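Local coordinates for transcriptional regulator, marR family, putative (Sulfolobus solfataricus, PDB 3F3X), which probably binds DNA as a dimeric winged helix-turn-helix transcription factor of the MarR family, at residues 23-28 / 35-40; 43-48 / 57-62; 69-74 / 80-85. All blocks are in the same frame, centred on the assembly; numbering follows the deposited sequence.

Interaction 1. Residues 23-28 / 35-40; sequences KEFNNR and LSYLDF
The ring of F25 turns an edge toward the face of Y37, an edge-to-face aromatic pair with ring centroids 4.9 Å apart and planes at 56°. F25 CD2 stands over the centre of the tyrosine ring, 3.6 Å from Y37 CE1. Y37 reaches this place with CG anti to its backbone N (chi1 -177°), which lays its side chain next to that of F25, both pointing the same way. A leucine in place of Y37 would probably leave the F25 edge without its aromatic face and deprive N12 of the second subunit of its hydroxyl partner. There is one direct polar bond: Y37 N donates to N26 OD1 at 2.9 Å, nearly head-on to the amide C=O. Asparagine suits the site because its short amide can receive a backbone N-H at the start of helix 37-48. A capping box also holds that start: D39 N gives to S36 OG and S36 N to D39 OD1. Two waters bridge the segments, N26 OD1 to L38 N and N26 O to L35 O. The contact joins helix 3-33 to the first turn of helix 37-48, with F25 also packing on V115 of helix 98-118 and M11 of the second subunit.

Interaction 2. Residues 43-48 / 57-62; sequences LKATSE and ANRYFV. With SO4 (sulfate ion), chain B.
R59 reaches from helix 53-60 to E48 in the C-terminal part of helix 37-48. Beyond CB, CG is anti to the backbone N (chi1 178°), and the chain stays extended to NE. CG lies over the centre of the Y60 ring; CG and CD each pass 4.0 Å from sulfate O3 before NE donates to O3 at 2.9 Å. The flat guanidinium has A45 CB over one face, 3.7 Å from NH1; a small alanine lets the arginine lie this close. NH1 and NH2 meet the E48 carboxylate end-on, NH1 to OE1 at 2.8 Å and NH2 to OE2 at 3.0 Å, both bonds almost straight and syn, the two planes only 21° apart. NH1 also bonds Y55 OH. NH2 has a second acceptor in sulfate O2, which also accepts a hydrogen bond from Y60 OH at 2.6 Å. K44 NZ holds O4 of this anion, probably from the crystallisation liquor, which is also hydrogen-bonded to K16 and Q9 of the second subunit in a basic site between subunits. E48 OE1 is shared with R51, so the salt bridge ties helices 37-48 and 53-60 of the winged helix-turn-helix domain to strand 51-52, which lies between them in the chain.

Interaction 3. Residues 69-74 / 80-85; sequences AAVDKL and VRRIRD
D72 and R82 meet in a salt bridge centred on a single oxygen: NH1 and NH2 of R82 both donate to D72 OD1, each at 2.9 Å. The bonds are bent, as expected when two nitrogens of one guanidinium converge on one atom. D72 OD1 lies near the guanidinium plane, whereas the D72 carboxylate plane is turned 47° from it; NH1 arrives nearly along the C-O axis and NH2 uses the anti lone pair. Over one face of the guanidinium lies V71 CG1, 3.7 Å from R82 NE, so that a branched apolar side chain supports the flat cation while its edge serves the acid. V71 CG1 is anti to the backbone N (chi1 174°), which carries that methyl out to the arginine. R82 itself bends at chi3 (-70°), bringing its tip back onto the helix.

Next to the salt bridge is an apolar layer, where V80 CG2 packs on L74 CB at 3.7 Å and more loosely on V71 CG1; such side chains suit a buried place between helix and strand. The second shell fixes the arginine further: E75, one turn along the helix from V71, forms a salt bridge with R82 NE, so all three guanidinium nitrogens have acidic partners. Helix 64-76, probably the DNA-recognition helix as in other MarR proteins, is thereby joined to strand 80-85 at the base of the wing; V80 also packs on L43 of helix 37-48 and V94 of strand 92-96.

The three contacts follow one another along the chain of the winged helix-turn-helix domain. Interactions 1 and 2 share helix 37-48, one at its first turn and the other in its C-terminal part, with centres about 14 Å apart; both touch the second subunit. The sulfate bound in interaction 2 is about 6 Å, nearest atoms, from the Y37 side chain of interaction 1, and probably came from the crystallisation liquor. Interaction 3 touches no other chain of the assembly, yet packs against both others: L43 CD2 lies 3.8 Å from V80 CG1, and D39 OD2 lies 3.9 Å from A70 CB. Helix 37-48 therefore links the dimer-facing contacts to the helix and wing of interaction 3.

Interaction 1. Residues 23-28 / 35-40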
loop_
_atom_site.group_PDB
_atom_site.type_symbol
_atom_site.label_atom_id
_atom_site.label_comp_id
_atom_site.label_asym_id
_atom_site.label_seq_id
_atom_site.Cartn_x
_atom_site.Cartn_y
_atom_site.Cartn_z
ATOM N N LYS A 23 -5.534 -6.779 2.104
ATOM C CA LYS A 23 -5.886 -8.190 2.071
ATOM C C LYS A 23 -7.178 -8.378 2.857
ATOM O O LYS A 23 -8.080 -9.102 2.433
ATOM C CB LYS A 23 -4.781 -9.050 2.694
ATOM C CG LYS A 23 -5.082 -10.545 2.633
ATOM C CD LYS A 23 -4.064 -11.374 3.404
ATOM C CE LYS A 23 -4.466 -12.845 3.417
ATOM N NZ LYS A 23 -3.562 -13.669 4.269
ATOM N N GLU A 24 -7.265 -7.720 4.007
ATOM C CA GLU A 24 -8.457 -7.825 4.838
ATOM C C GLU A 24 -9.644 -7.157 4.163
ATOM O O GLU A 24 -10.753 -7.696 4.166
ATOM C CB GLU A 24 -8.215 -7.192 6.206
ATOM C CG GLU A 24 -7.189 -7.937 7.036
ATOM C CD GLU A 24 -7.570 -7.990 8.499
ATOM O OE1 GLU A 24 -8.689 -8.458 8.799
ATOM O OE2 GLU A 24 -6.752 -7.571 9.347
ATOM N N PHE A 25 -9.401 -5.990 3.573
ATOM C CA PHE A 25 -10.452 -5.251 2.878
ATOM C C PHE A 25 -11.022 -6.057 1.718
ATOM O O PHE A 25 -12.238 -6.231 1.617
ATOM C CB PHE A 25 -9.913 -3.918 2.349
ATOM C CG PHE A 25 -9.677 -2.882 3.413
ATOM C CD1 PHE A 25 -9.908 -3.171 4.753
ATOM C CD2 PHE A 25 -9.236 -1.607 3.069
ATOM C CE1 PHE A 25 -9.696 -2.207 5.740
ATOM C CE2 PHE A 25 -9.021 -0.635 4.048
ATOM C CZ PHE A 25 -9.256 -0.938 5.388
ATOM N N ASN A 26 -10.146 -6.544 0.840
ATOM C CA ASN A 26 -10.591 -7.328 -0.309
ATOM C C ASN A 26 -11.258 -8.641 0.100
ATOM O O ASN A 26 -12.203 -9.089 -0.552
ATOM C CB ASN A 26 -9.419 -7.628 -1.255
ATOM C CG ASN A 26 -8.992 -6.414 -2.067
ATOM O OD1 ASN A 26 -9.773 -5.486 -2.275
ATOM N ND2 ASN A 26 -7.755 -6.428 -2.548
ATOM N N ASN A 27 -10.767 -9.254 1.177
ATOM C CA ASN A 27 -11.332 -10.508 1.654
ATOM C C ASN A 27 -12.762 -10.276 2.141
ATOM O O ASN A 27 -13.688 -10.985 1.735
ATOM C CB ASN A 27 -10.501 -11.095 2.794
ATOM C CG ASN A 27 -11.123 -12.347 3.356
ATOM O OD1 ASN A 27 -11.493 -12.401 4.532
ATOM N ND2 ASN A 27 -11.260 -13.362 2.515
ATOM N N ARG A 28 -12.930 -9.271 2.998
ATOM C CA ARG A 28 -14.221 -8.915 3.566
ATOM C C ARG A 28 -15.227 -8.499 2.489
ATOM O O ARG A 28 -16.315 -9.068 2.396
ATOM C CB ARG A 28 -14.041 -7.758 4.548
ATOM C CG ARG A 28 -15.050 -7.704 5.661
ATOM C CD ARG A 28 -14.698 -8.706 6.742
ATOM N NE ARG A 28 -15.317 -8.296 7.993
ATOM C CZ ARG A 28 -15.029 -8.793 9.187
ATOM N NH1 ARG A 28 -14.117 -9.747 9.327
ATOM N NH2 ARG A 28 -15.656 -8.313 10.248
ATOM N N LEU A 35 -17.103 -7.595 -4.038
ATOM C CA LEU A 35 -16.536 -6.309 -4.427
ATOM C C LEU A 35 -15.105 -6.248 -3.932
ATOM O O LEU A 35 -14.714 -7.006 -3.047
ATOM C CB LEU A 35 -17.310 -5.144 -3.797
ATOM C CG LEU A 35 -18.753 -4.880 -4.224
ATOM C CD1 LEU A 35 -19.290 -3.681 -3.438
ATOM C CD2 LEU A 35 -18.812 -4.615 -5.729
ATOM N N SER A 36 -14.329 -5.338 -4.509
ATOM C CA SER A 36 -12.948 -5.144 -4.101
ATOM C C SER A 36 -12.866 -3.773 -3.442
ATOM O O SER A 36 -13.833 -3.009 -3.455
ATOM C CB SER A 36 -12.016 -5.181 -5.310
ATOM O OG SER A 36 -12.196 -4.034 -6.126
ATOM N N TYR A 37 -11.713 -3.460 -2.871
ATOM C CA TYR A 37 -11.523 -2.170 -2.229
ATOM C C TYR A 37 -11.548 -1.065 -3.281
ATOM O O TYR A 37 -12.067 0.023 -3.037
ATOM C CB TYR A 37 -10.192 -2.145 -1.490
ATOM C CG TYR A 37 -9.929 -0.868 -0.727
ATOM C CD1 TYR A 37 -10.899 -0.317 0.111
ATOM C CD2 TYR A 37 -8.684 -0.250 -0.788
ATOM C CE1 TYR A 37 -10.631 0.817 0.877
ATOM C CE2 TYR A 37 -8.404 0.881 -0.026
ATOM C CZ TYR A 37 -9.378 1.405 0.806
ATOM O OH TYR A 37 -9.069 2.493 1.593
ATOM N N LEU A 38 -10.983 -1.348 -4.451
ATOM C CA LEU A 38 -10.963 -0.365 -5.529
ATOM C C LEU A 38 -12.392 -0.106 -5.991
ATOM O O LEU A 38 -12.734 1.016 -6.365
ATOM C CB LEU A 38 -10.123 -0.863 -6.709
ATOM C CG LEU A 38 -10.012 0.122 -7.880
ATOM C CD1 LEU A 38 -9.398 1.423 -7.392
ATOM C CD2 LEU A 38 -9.158 -0.482 -8.992
ATOM N N ASP A 39 -13.217 -1.153 -5.974
ATOM C CA ASP A 39 -14.620 -1.034 -6.366
ATOM C C ASP A 39 -15.279 -0.022 -5.434
ATOM O O ASP A 39 -16.031 0.852 -5.874
ATOM C CB ASP A 39 -15.349 -2.372 -6.219
ATOM C CG ASP A 39 -14.985 -3.375 -7.299
ATOM O OD1 ASP A 39 -15.279 -4.572 -7.086
ATOM O OD2 ASP A 39 -14.432 -2.982 -8.352
ATOM N N PHE A 40 -15.005 -0.164 -4.141
ATOM C CA PHE A 40 -15.557 0.743 -3.147
ATOM C C PHE A 40 -15.131 2.184 -3.435
ATOM O O PHE A 40 -15.947 3.104 -3.377
ATOM C CB PHE A 40 -15.085 0.353 -1.746
ATOM C CG PHE A 40 -15.182 1.469 -0.747
ATOM C CD1 PHE A 40 -16.417 1.873 -0.240
ATOM C CD2 PHE A 40 -14.036 2.144 -0.338
ATOM C CE1 PHE A 40 -16.501 2.937 0.665
ATOM C CE2 PHE A 40 -14.110 3.202 0.560
ATOM C CZ PHE A 40 -15.342 3.603 1.063
HETATM O O HOH W 1 -8.805 -3.442 -4.636
HETATM O O HOH W 2 -12.348 -8.498 -3.293
#

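Interaction 2. Residues 43-48 / 57-62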
loop_
_atom_site.group_PDB
_atom_site.type_symbol
_atom_site.label_atom_id
_atom_site.label_comp_id
_atom_site.label_asym_id
_atom_site.label_seq_id
_atom_site.Cartn_x
_atom_site.Cartn_y
_atom_site.Cartn_z
ATOM N N LEU A 43 -16.992 3.654 -6.411
ATOM C CA LEU A 43 -18.362 3.974 -6.043
ATOM C C LEU A 43 -18.397 5.253 -5.203
ATOM O O LEU A 43 -19.243 6.112 -5.417
ATOM C CB LEU A 43 -19.001 2.816 -5.266
ATOM C CG LEU A 43 -19.265 1.558 -6.105
ATOM C CD1 LEU A 43 -19.832 0.445 -5.228
ATOM C CD2 LEU A 43 -20.248 1.883 -7.223
ATOM N N LYS A 44 -17.472 5.392 -4.260
ATOM C CA LYS A 44 -17.466 6.592 -3.428
ATOM C C LYS A 44 -17.253 7.864 -4.253
ATOM O O LYS A 44 -18.004 8.834 -4.121
ATOM C CB LYS A 44 -16.383 6.504 -2.353
ATOM C CG LYS A 44 -16.328 7.747 -1.457
ATOM C CD LYS A 44 -15.208 7.656 -0.433
ATOM C CE LYS A 44 -15.149 8.912 0.430
ATOM N NZ LYS A 44 -13.960 8.891 1.334
ATOM N N ALA A 45 -16.235 7.859 -5.109
ATOM C CA ALA A 45 -15.932 9.029 -5.932
ATOM C C ALA A 45 -17.074 9.405 -6.887
ATOM O O ALA A 45 -17.392 10.590 -7.050
ATOM C CB ALA A 45 -14.653 8.786 -6.723
ATOM N N THR A 46 -17.678 8.406 -7.527
ATOM C CA THR A 46 -18.772 8.682 -8.453
ATOM C C THR A 46 -20.067 9.045 -7.725
ATOM O O THR A 46 -20.932 9.702 -8.297
ATOM C CB THR A 46 -19.028 7.492 -9.427
ATOM O OG1 THR A 46 -19.310 6.296 -8.690
ATOM C CG2 THR A 46 -17.800 7.265 -10.326
ATOM N N SER A 47 -20.202 8.632 -6.466
ATOM C CA SER A 47 -21.403 8.973 -5.707
ATOM C C SER A 47 -21.416 10.488 -5.482
ATOM O O SER A 47 -22.475 11.088 -5.279
ATOM C CB SER A 47 -21.429 8.250 -4.356
ATOM O OG SER A 47 -20.509 8.821 -3.439
ATOM N N GLU A 48 -20.229 11.093 -5.515
ATOM C CA GLU A 48 -20.079 12.539 -5.331
ATOM C C GLU A 48 -20.542 13.289 -6.586
ATOM O O GLU A 48 -21.245 14.299 -6.501
ATOM C CB GLU A 48 -18.611 12.868 -5.023
ATOM C CG GLU A 48 -18.132 12.300 -3.688
ATOM C CD GLU A 48 -16.619 12.197 -3.591
ATOM O OE1 GLU A 48 -15.916 12.649 -4.521
ATOM O OE2 GLU A 48 -16.134 11.649 -2.578
ATOM N N ALA A 57 -8.286 7.189 -11.932
ATOM C CA ALA A 57 -6.936 6.639 -11.848
ATOM C C ALA A 57 -6.038 7.596 -11.069
ATOM O O ALA A 57 -5.206 7.179 -10.259
ATOM C CB ALA A 57 -6.376 6.426 -13.245
ATOM N N ASN A 58 -6.222 8.883 -11.331
ATOM C CA ASN A 58 -5.458 9.949 -10.695
ATOM C C ASN A 58 -5.687 10.039 -9.192
ATOM O O ASN A 58 -4.745 10.172 -8.412
ATOM C CB ASN A 58 -5.838 11.280 -11.336
ATOM C CG ASN A 58 -4.645 12.038 -11.854
ATOM O OD1 ASN A 58 -3.895 12.645 -11.088
ATOM N ND2 ASN A 58 -4.452 12.000 -13.169
ATOM N N ARG A 59 -6.949 9.976 -8.790
ATOM C CA ARG A 59 -7.301 10.081 -7.386
ATOM C C ARG A 59 -6.877 8.867 -6.578
ATOM O O ARG A 59 -6.449 9.001 -5.436
ATOM C CB ARG A 59 -8.812 10.310 -7.245
ATOM C CG ARG A 59 -9.335 10.381 -5.810
ATOM C CD ARG A 59 -10.764 10.919 -5.795
ATOM N NE ARG A 59 -11.468 10.650 -4.543
ATOM C CZ ARG A 59 -12.690 11.092 -4.265
ATOM N NH1 ARG A 59 -13.345 11.842 -5.148
ATOM N NH2 ARG A 59 -13.277 10.751 -3.122
ATOM N N TYR A 60 -6.973 7.684 -7.171
ATOM C CA TYR A 60 -6.617 6.476 -6.441
ATOM C C TYR A 60 -5.259 5.868 -6.758
ATOM O O TYR A 60 -4.926 4.788 -6.277
ATOM C CB TYR A 60 -7.733 5.447 -6.611
ATOM C CG TYR A 60 -9.023 5.964 -6.008
ATOM C CD1 TYR A 60 -10.089 6.373 -6.817
ATOM C CD2 TYR A 60 -9.129 6.153 -4.631
ATOM C CE1 TYR A 60 -11.227 6.969 -6.261
ATOM C CE2 TYR A 60 -10.257 6.749 -4.064
ATOM C CZ TYR A 60 -11.303 7.157 -4.885
ATOM O OH TYR A 60 -12.405 7.764 -4.320
ATOM N N PHE A 61 -4.471 6.583 -7.551
ATOM C CA PHE A 61 -3.138 6.130 -7.923
ATOM C C PHE A 61 -3.066 4.722 -8.500
ATOM O O PHE A 61 -2.233 3.914 -8.091
ATOM C CB PHE A 61 -2.188 6.237 -6.726
ATOM C CG PHE A 61 -1.916 7.651 -6.291
ATOM C CD1 PHE A 61 -2.877 8.382 -5.601
ATOM C CD2 PHE A 61 -0.694 8.256 -6.577
ATOM C CE1 PHE A 61 -2.630 9.695 -5.201
ATOM C CE2 PHE A 61 -0.434 9.573 -6.181
ATOM C CZ PHE A 61 -1.403 10.291 -5.491
ATOM N N VAL A 62 -3.945 4.425 -9.447
ATOM C CA VAL A 62 -3.936 3.131 -10.106
ATOM C C VAL A 62 -3.891 3.430 -11.600
ATOM O O VAL A 62 -4.194 4.545 -12.027
ATOM C CB VAL A 62 -5.198 2.297 -9.776
ATOM C CG1 VAL A 62 -5.201 1.911 -8.303
ATOM C CG2 VAL A 62 -6.440 3.087 -10.113
HETATM S S SO4 B . -11.180 8.903 -1.060
HETATM O O1 SO4 B . -10.379 7.796 -0.502
HETATM O O2 SO4 B . -12.356 8.358 -1.753
HETATM O O3 SO4 B . -10.360 9.672 -2.019
HETATM O O4 SO4 B . -11.622 9.774 0.043
#

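Interaction 3. Residues 69-74 / 80-85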
loop_
_atom_site.group_PDB
_atom_site.type_symbol
_atom_site.label_atom_id
_atom_site.label_comp_id
_atom_site.label_asym_id
_atom_site.label_seq_id
_atom_site.Cartn_x
_atom_site.Cartn_y
_atom_site.Cartn_z
ATOM N N ALA A 69 -10.676 -2.108 -15.856
ATOM C CA ALA A 69 -11.009 -3.474 -15.474
ATOM C C ALA A 69 -12.066 -3.463 -14.374
ATOM O O ALA A 69 -13.029 -4.225 -14.428
ATOM C CB ALA A 69 -9.761 -4.210 -14.993
ATOM N N ALA A 70 -11.882 -2.594 -13.383
ATOM C CA ALA A 70 -12.825 -2.485 -12.270
ATOM C C ALA A 70 -14.191 -2.009 -12.756
ATOM O O ALA A 70 -15.217 -2.582 -12.396
ATOM C CB ALA A 70 -12.281 -1.528 -11.210
ATOM N N VAL A 71 -14.201 -0.961 -13.576
ATOM C CA VAL A 71 -15.448 -0.415 -14.109
ATOM C C VAL A 71 -16.180 -1.439 -14.974
ATOM O O VAL A 71 -17.411 -1.494 -14.970
ATOM C CB VAL A 71 -15.180 0.875 -14.930
ATOM C CG1 VAL A 71 -16.461 1.352 -15.607
ATOM C CG2 VAL A 71 -14.630 1.961 -14.008
ATOM N N ASP A 72 -15.434 -2.258 -15.713
ATOM C CA ASP A 72 -16.073 -3.271 -16.544
ATOM C C ASP A 72 -16.976 -4.152 -15.683
ATOM O O ASP A 72 -18.113 -4.438 -16.055
ATOM C CB ASP A 72 -15.040 -4.165 -17.240
ATOM C CG ASP A 72 -14.288 -3.452 -18.350
ATOM O OD1 ASP A 72 -14.848 -2.521 -18.971
ATOM O OD2 ASP A 72 -13.131 -3.846 -18.612
ATOM N N LYS A 73 -16.470 -4.581 -14.531
ATOM C CA LYS A 73 -17.253 -5.436 -13.647
ATOM C C LYS A 73 -18.385 -4.668 -12.983
ATOM O O LYS A 73 -19.517 -5.151 -12.919
ATOM C CB LYS A 73 -16.356 -6.077 -12.590
ATOM C CG LYS A 73 -16.275 -7.591 -12.719
ATOM C CD LYS A 73 -15.076 -8.170 -11.989
ATOM C CE LYS A 73 -14.937 -9.658 -12.283
ATOM N NZ LYS A 73 -13.677 -10.233 -11.733
ATOM N N LEU A 74 -18.082 -3.467 -12.501
ATOM C CA LEU A 74 -19.097 -2.641 -11.861
ATOM C C LEU A 74 -20.252 -2.344 -12.810
ATOM O O LEU A 74 -21.416 -2.393 -12.413
ATOM C CB LEU A 74 -18.479 -1.329 -11.372
ATOM C CG LEU A 74 -17.537 -1.455 -10.172
ATOM C CD1 LEU A 74 -16.854 -0.128 -9.922
ATOM C CD2 LEU A 74 -18.321 -1.892 -8.935
ATOM N N VAL A 80 -22.616 0.998 -11.899
ATOM C CA VAL A 80 -22.218 2.251 -12.533
ATOM C C VAL A 80 -22.471 2.073 -14.021
ATOM O O VAL A 80 -22.851 0.989 -14.474
ATOM C CB VAL A 80 -20.698 2.601 -12.367
ATOM C CG1 VAL A 80 -20.300 2.627 -10.901
ATOM C CG2 VAL A 80 -19.837 1.618 -13.170
ATOM N N ARG A 81 -22.277 3.143 -14.776
ATOM C CA ARG A 81 -22.420 3.078 -16.217
ATOM C C ARG A 81 -21.427 4.065 -16.779
ATOM O O ARG A 81 -21.050 5.029 -16.105
ATOM C CB ARG A 81 -23.839 3.459 -16.677
ATOM C CG ARG A 81 -24.201 4.941 -16.558
ATOM C CD ARG A 81 -25.507 5.235 -17.303
ATOM N NE ARG A 81 -26.616 4.430 -16.795
ATOM C CZ ARG A 81 -27.262 4.676 -15.660
ATOM N NH1 ARG A 81 -26.925 5.720 -14.914
ATOM N NH2 ARG A 81 -28.217 3.855 -15.252
ATOM N N ARG A 82 -20.976 3.809 -18.000
ATOM C CA ARG A 82 -20.066 4.724 -18.662
ATOM C C ARG A 82 -20.897 5.507 -19.666
ATOM O O ARG A 82 -21.727 4.937 -20.380
ATOM C CB ARG A 82 -18.955 3.958 -19.385
ATOM C CG ARG A 82 -17.731 3.697 -18.519
ATOM C CD ARG A 82 -16.776 2.703 -19.159
ATOM N NE ARG A 82 -17.361 1.366 -19.165
ATOM C CZ ARG A 82 -16.662 0.241 -19.268
ATOM N NH1 ARG A 82 -15.338 0.282 -19.382
ATOM N NH2 ARG A 82 -17.287 -0.923 -19.228
ATOM N N ILE A 83 -20.704 6.819 -19.688
ATOM C CA ILE A 83 -21.399 7.682 -20.629
ATOM C C ILE A 83 -20.345 8.636 -21.158
ATOM O O ILE A 83 -19.255 8.747 -20.596
ATOM C CB ILE A 83 -22.534 8.500 -19.961
ATOM C CG1 ILE A 83 -22.003 9.220 -18.722
ATOM C CG2 ILE A 83 -23.713 7.582 -19.634
ATOM C CD1 ILE A 83 -23.018 10.118 -18.053
ATOM N N ARG A 84 -20.653 9.311 -22.254
ATOM C CA ARG A 84 -19.706 10.246 -22.837
ATOM C C ARG A 84 -19.922 11.606 -22.206
ATOM O O ARG A 84 -21.044 11.943 -21.821
ATOM C CB ARG A 84 -19.923 10.342 -24.345
ATOM C CG ARG A 84 -19.635 9.055 -25.107
ATOM C CD ARG A 84 -20.120 9.169 -26.541
ATOM N NE ARG A 84 -21.576 9.228 -26.603
ATOM C CZ ARG A 84 -22.270 9.600 -27.672
ATOM N NH1 ARG A 84 -21.641 9.957 -28.787
ATOM N NH2 ARG A 84 -23.597 9.603 -27.630
ATOM N N ASP A 85 -18.848 12.380 -22.086
ATOM C CA ASP A 85 -18.954 13.716 -21.521
ATOM C C ASP A 85 -19.814 14.515 -22.497
ATOM O O ASP A 85 -19.500 14.597 -23.683
ATOM C CB ASP A 85 -17.573 14.358 -21.406
ATOM C CG ASP A 85 -17.597 15.650 -20.618
ATOM O OD1 ASP A 85 -18.615 16.372 -20.685
ATOM O OD2 ASP A 85 -16.594 15.948 -19.940
#